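Local structure of endo-beta-N-acetylglucosaminidase F1 (Bacteroides thetaiotaomicron VPI-5482, 6TCV) at residues S34-L39 and L151-R156. The protein hydrolyses high-mannose N-glycans, probably cutting between the two core N-acetylglucosamines as an endo-beta-N-acetylglucosaminidase of a gut bacterium. The protein carries 2 engineered substitutions. Residues are numbered along the deposited sequence; the frame is centred on the assembly and turned at random.
Sequences SKVVEL and LVKDMR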
ATOM      1  N   SER A  34       4.419  15.122   2.907  1.00 22.13           N
ATOM      2  CA  SER A  34       3.196  14.471   3.358  1.00 21.85           C
ATOM      3  C   SER A  34       3.574  13.108   3.919  1.00 19.35           C
ATOM      4  O   SER A  34       4.068  12.258   3.182  1.00 20.52           O
ATOM      5  CB  SER A  34       2.261  14.338   2.172  1.00 19.48           C
ATOM      6  OG  SER A  34       1.022  13.788   2.559  1.00 21.97           O
ATOM      7  N   LYS A  35       3.332  12.899   5.215  1.00 20.72           N
ATOM      8  CA  LYS A  35       3.810  11.708   5.921  1.00 19.85           C
ATOM      9  C   LYS A  35       2.661  11.052   6.677  1.00 18.10           C
ATOM     10  O   LYS A  35       2.062  11.683   7.551  1.00 19.35           O
ATOM     11  CB  LYS A  35       4.944  12.074   6.905  1.00 22.18           C
ATOM     12  CG  LYS A  35       5.366  10.935   7.833  1.00 25.37           C
ATOM     13  CD  LYS A  35       5.886   9.759   7.067  1.00 31.33           C
ATOM     14  CE  LYS A  35       6.377   8.659   7.999  1.00 41.66           C
ATOM     15  NZ  LYS A  35       6.845   7.486   7.228  1.00 46.77           N
ATOM     16  N   VAL A  36       2.409   9.781   6.391  1.00 18.38           N
ATOM     17  CA  VAL A  36       1.441   8.980   7.135  1.00 17.27           C
ATOM     18  C   VAL A  36       2.102   8.430   8.392  1.00 18.31           C
ATOM     19  O   VAL A  36       3.214   7.885   8.325  1.00 22.89           O
ATOM     20  CB  VAL A  36       0.864   7.867   6.246  1.00 19.49           C
ATOM     21  CG1 VAL A  36      -0.053   6.939   7.081  1.00 22.39           C
ATOM     22  CG2 VAL A  36       0.145   8.501   5.035  1.00 21.24           C
ATOM     23  N   VAL A  37       1.474   8.665   9.549  1.00 18.99           N
ATOM     24  CA  VAL A  37       1.953   8.195  10.853  1.00 19.75           C
ATOM     25  C   VAL A  37       0.936   7.207  11.371  1.00 19.22           C
ATOM     26  O   VAL A  37      -0.207   7.580  11.665  1.00 22.25           O
ATOM     27  CB  VAL A  37       2.096   9.354  11.853  1.00 20.44           C
ATOM     28  CG1 VAL A  37       2.513   8.864  13.225  1.00 23.60           C
ATOM     29  CG2 VAL A  37       3.159  10.343  11.339  1.00 23.45           C
ATOM     30  N   GLU A  38       1.369   5.977  11.599  1.00 20.52           N
ATOM     31  CA  GLU A  38       0.547   4.971  12.248  1.00 19.47           C
ATOM     32  C   GLU A  38       1.051   4.847  13.680  1.00 21.47           C
ATOM     33  O   GLU A  38       2.188   4.393  13.907  1.00 25.82           O
ATOM     34  CB  GLU A  38       0.701   3.628  11.538  1.00 24.13           C
ATOM     35  CG  GLU A  38       0.097   3.680  10.189  1.00 26.49           C
ATOM     36  CD  GLU A  38       0.276   2.410   9.375  1.00 41.28           C
ATOM     37  OE1 GLU A  38       0.473   1.333   9.963  1.00 50.16           O
ATOM     38  OE2 GLU A  38       0.149   2.504   8.145  1.00 52.36           O
ATOM     39  N   LEU A  39       0.186   5.114  14.653  1.00 19.48           N
ATOM     40  CA  LEU A  39       0.557   5.056  16.066  1.00 20.57           C
ATOM     41  C   LEU A  39       0.398   3.625  16.560  1.00 21.07           C
ATOM     42  O   LEU A  39      -0.702   3.069  16.527  1.00 20.63           O
ATOM     43  CB  LEU A  39      -0.285   6.008  16.918  1.00 21.29           C
ATOM     44  CG  LEU A  39      -0.114   7.481  16.546  1.00 22.38           C
ATOM     45  CD1 LEU A  39      -1.132   8.290  17.387  1.00 25.96           C
ATOM     46  CD2 LEU A  39       1.309   7.991  16.767  1.00 25.69           C
ATOM     47  N   LEU A 151      -0.434  12.723   8.463  1.00 20.74           N
ATOM     48  CA  LEU A 151      -1.727  12.052   8.390  1.00 20.16           C
ATOM     49  C   LEU A 151      -1.671  10.893   9.371  1.00 19.52           C
ATOM     50  O   LEU A 151      -0.973   9.911   9.140  1.00 20.11           O
ATOM     51  CB  LEU A 151      -1.982  11.629   6.936  1.00 19.62           C
ATOM     52  CG  LEU A 151      -2.040  12.762   5.924  1.00 20.32           C
ATOM     53  CD1 LEU A 151      -2.121  12.214   4.464  1.00 21.13           C
ATOM     54  CD2 LEU A 151      -3.150  13.763   6.213  1.00 23.17           C
ATOM     55  N   VAL A 152      -2.375  11.046  10.499  1.00 20.69           N
ATOM     56  CA  VAL A 152      -2.210  10.221  11.705  1.00 20.23           C
ATOM     57  C   VAL A 152      -3.349   9.236  11.852  1.00 19.26           C
ATOM     58  O   VAL A 152      -4.520   9.617  11.757  1.00 20.35           O
ATOM     59  CB  VAL A 152      -2.091  11.113  12.961  1.00 20.73           C
ATOM     60  CG1 VAL A 152      -1.839  10.235  14.217  1.00 23.55           C
ATOM     61  CG2 VAL A 152      -1.023  12.204  12.804  1.00 24.77           C
ATOM     62  N   LYS A 153      -3.003   7.980  12.075  1.00 19.55           N
ATOM     63  CA  LYS A 153      -3.946   6.911  12.369  1.00 18.70           C
ATOM     64  C   LYS A 153      -3.566   6.184  13.653  1.00 21.82           C
ATOM     65  O   LYS A 153      -2.388   5.893  13.873  1.00 23.25           O
ATOM     66  CB  LYS A 153      -3.914   5.879  11.235  1.00 21.79           C
ATOM     67  CG  LYS A 153      -3.979   6.525   9.852  1.00 25.79           C
ATOM     68  CD  LYS A 153      -3.737   5.590   8.665  1.00 32.87           C
ATOM     69  CE  LYS A 153      -4.222   4.183   8.845  1.00 48.46           C
ATOM     70  NZ  LYS A 153      -3.673   3.386   7.687  1.00 58.19           N
ATOM     71  N   ASP A 154      -4.521   5.973  14.537  1.00 20.10           N
ATOM     72  CA  ASP A 154      -4.281   5.196  15.755  1.00 19.76           C
ATOM     73  C   ASP A 154      -4.468   3.720  15.452  1.00 19.45           C
ATOM     74  O   ASP A 154      -5.594   3.276  15.201  1.00 22.89           O
ATOM     75  CB  ASP A 154      -5.184   5.714  16.864  1.00 21.69           C
ATOM     76  CG  ASP A 154      -5.020   4.989  18.192  1.00 21.83           C
ATOM     77  OD1 ASP A 154      -4.131   4.148  18.338  1.00 20.57           O
ATOM     78  OD2 ASP A 154      -5.736   5.395  19.142  1.00 26.54           O
ATOM     79  N   MET A 155      -3.383   2.939  15.536  1.00 18.10           N
ATOM     80  CA  MET A 155      -3.427   1.531  15.232  1.00 17.68           C
ATOM     81  C   MET A 155      -3.197   0.652  16.450  1.00 18.05           C
ATOM     82  O   MET A 155      -2.916  -0.550  16.316  1.00 18.11           O
ATOM     83  CB  MET A 155      -2.437   1.166  14.117  1.00 21.24           C
ATOM     84  CG  MET A 155      -2.624   1.916  12.797  1.00 25.92           C
ATOM     85  SD  MET A 155      -4.161   1.473  12.025  1.00 33.40           S
ATOM     86  CE  MET A 155      -4.080  -0.205  11.431  1.00 40.72           C
ATOM     87  N   ARG A 156      -3.331   1.207  17.639  1.00 17.47           N
ATOM     88  CA  ARG A 156      -2.965   0.470  18.849  1.00 18.06           C
ATOM     89  C   ARG A 156      -3.823  -0.769  19.018  1.00 18.91           C
ATOM     90  O   ARG A 156      -3.373  -1.768  19.596  1.00 20.67           O
ATOM     91  CB  ARG A 156      -3.064   1.368  20.062  1.00 19.21           C
ATOM     92  CG  ARG A 156      -1.931   2.328  20.191  1.00 18.48           C
ATOM     93  CD  ARG A 156      -2.115   3.221  21.327  1.00 20.72           C
ATOM     94  NE  ARG A 156      -3.254   4.119  21.230  1.00 19.84           N
ATOM     95  CZ  ARG A 156      -3.697   4.887  22.176  1.00 21.05           C
ATOM     96  NH1 ARG A 156      -3.118   4.856  23.362  1.00 22.77           N
ATOM     97  NH2 ARG A 156      -4.718   5.702  21.925  1.00 25.12           N
TER
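Val37 makes two backbone hydrogen bonds to strand 147-154, its N donating to Leu151 O (2.8 Å) and its O accepting from Lys153 N (2.9 Å). Leu151 N to Lys35 O and Leu39 N to Lys153 O extend this parallel ladder, and Met155 N to Leu39 O (2.9 Å) carries it past the end of the second strand.

Apolar contacts flank the ladder. Leu39 turns its CG away from its own carbonyl carbon (chi1 -62°), and its CD1 comes obliquely against Val152 CG1 at 3.8 Å; Tyr44 and Tyr85 also touch the Leu39 side chain. On the other face, Met155 CG packs on Glu38 CB at 3.9 Å.

Charged groups add to this. Glu38 and Lys153 run alongside each other, but the stronger partner of Glu38 OE2 is Lys243, which forms a salt bridge with it, and Lys153 NZ adds only a long one at 3.9 Å. Just past the strand end, Arg156 forms a side-on salt bridge with Asp154, NE to OD1 and NH2 to OD2 (both 3.0 Å), while Arg156 N closes an Asx turn onto OD1 from the opposite face of the carboxylate. With alanine at Asp154, the guanidinium of Arg156 would probably lose its carboxylate mate and its backbone N the acceptor that makes the Asx turn.

The pairing is a parallel edge of the mixed sheet in the N-terminal domain, with strand 125-130 running antiparallel along the other side of strand 147-154.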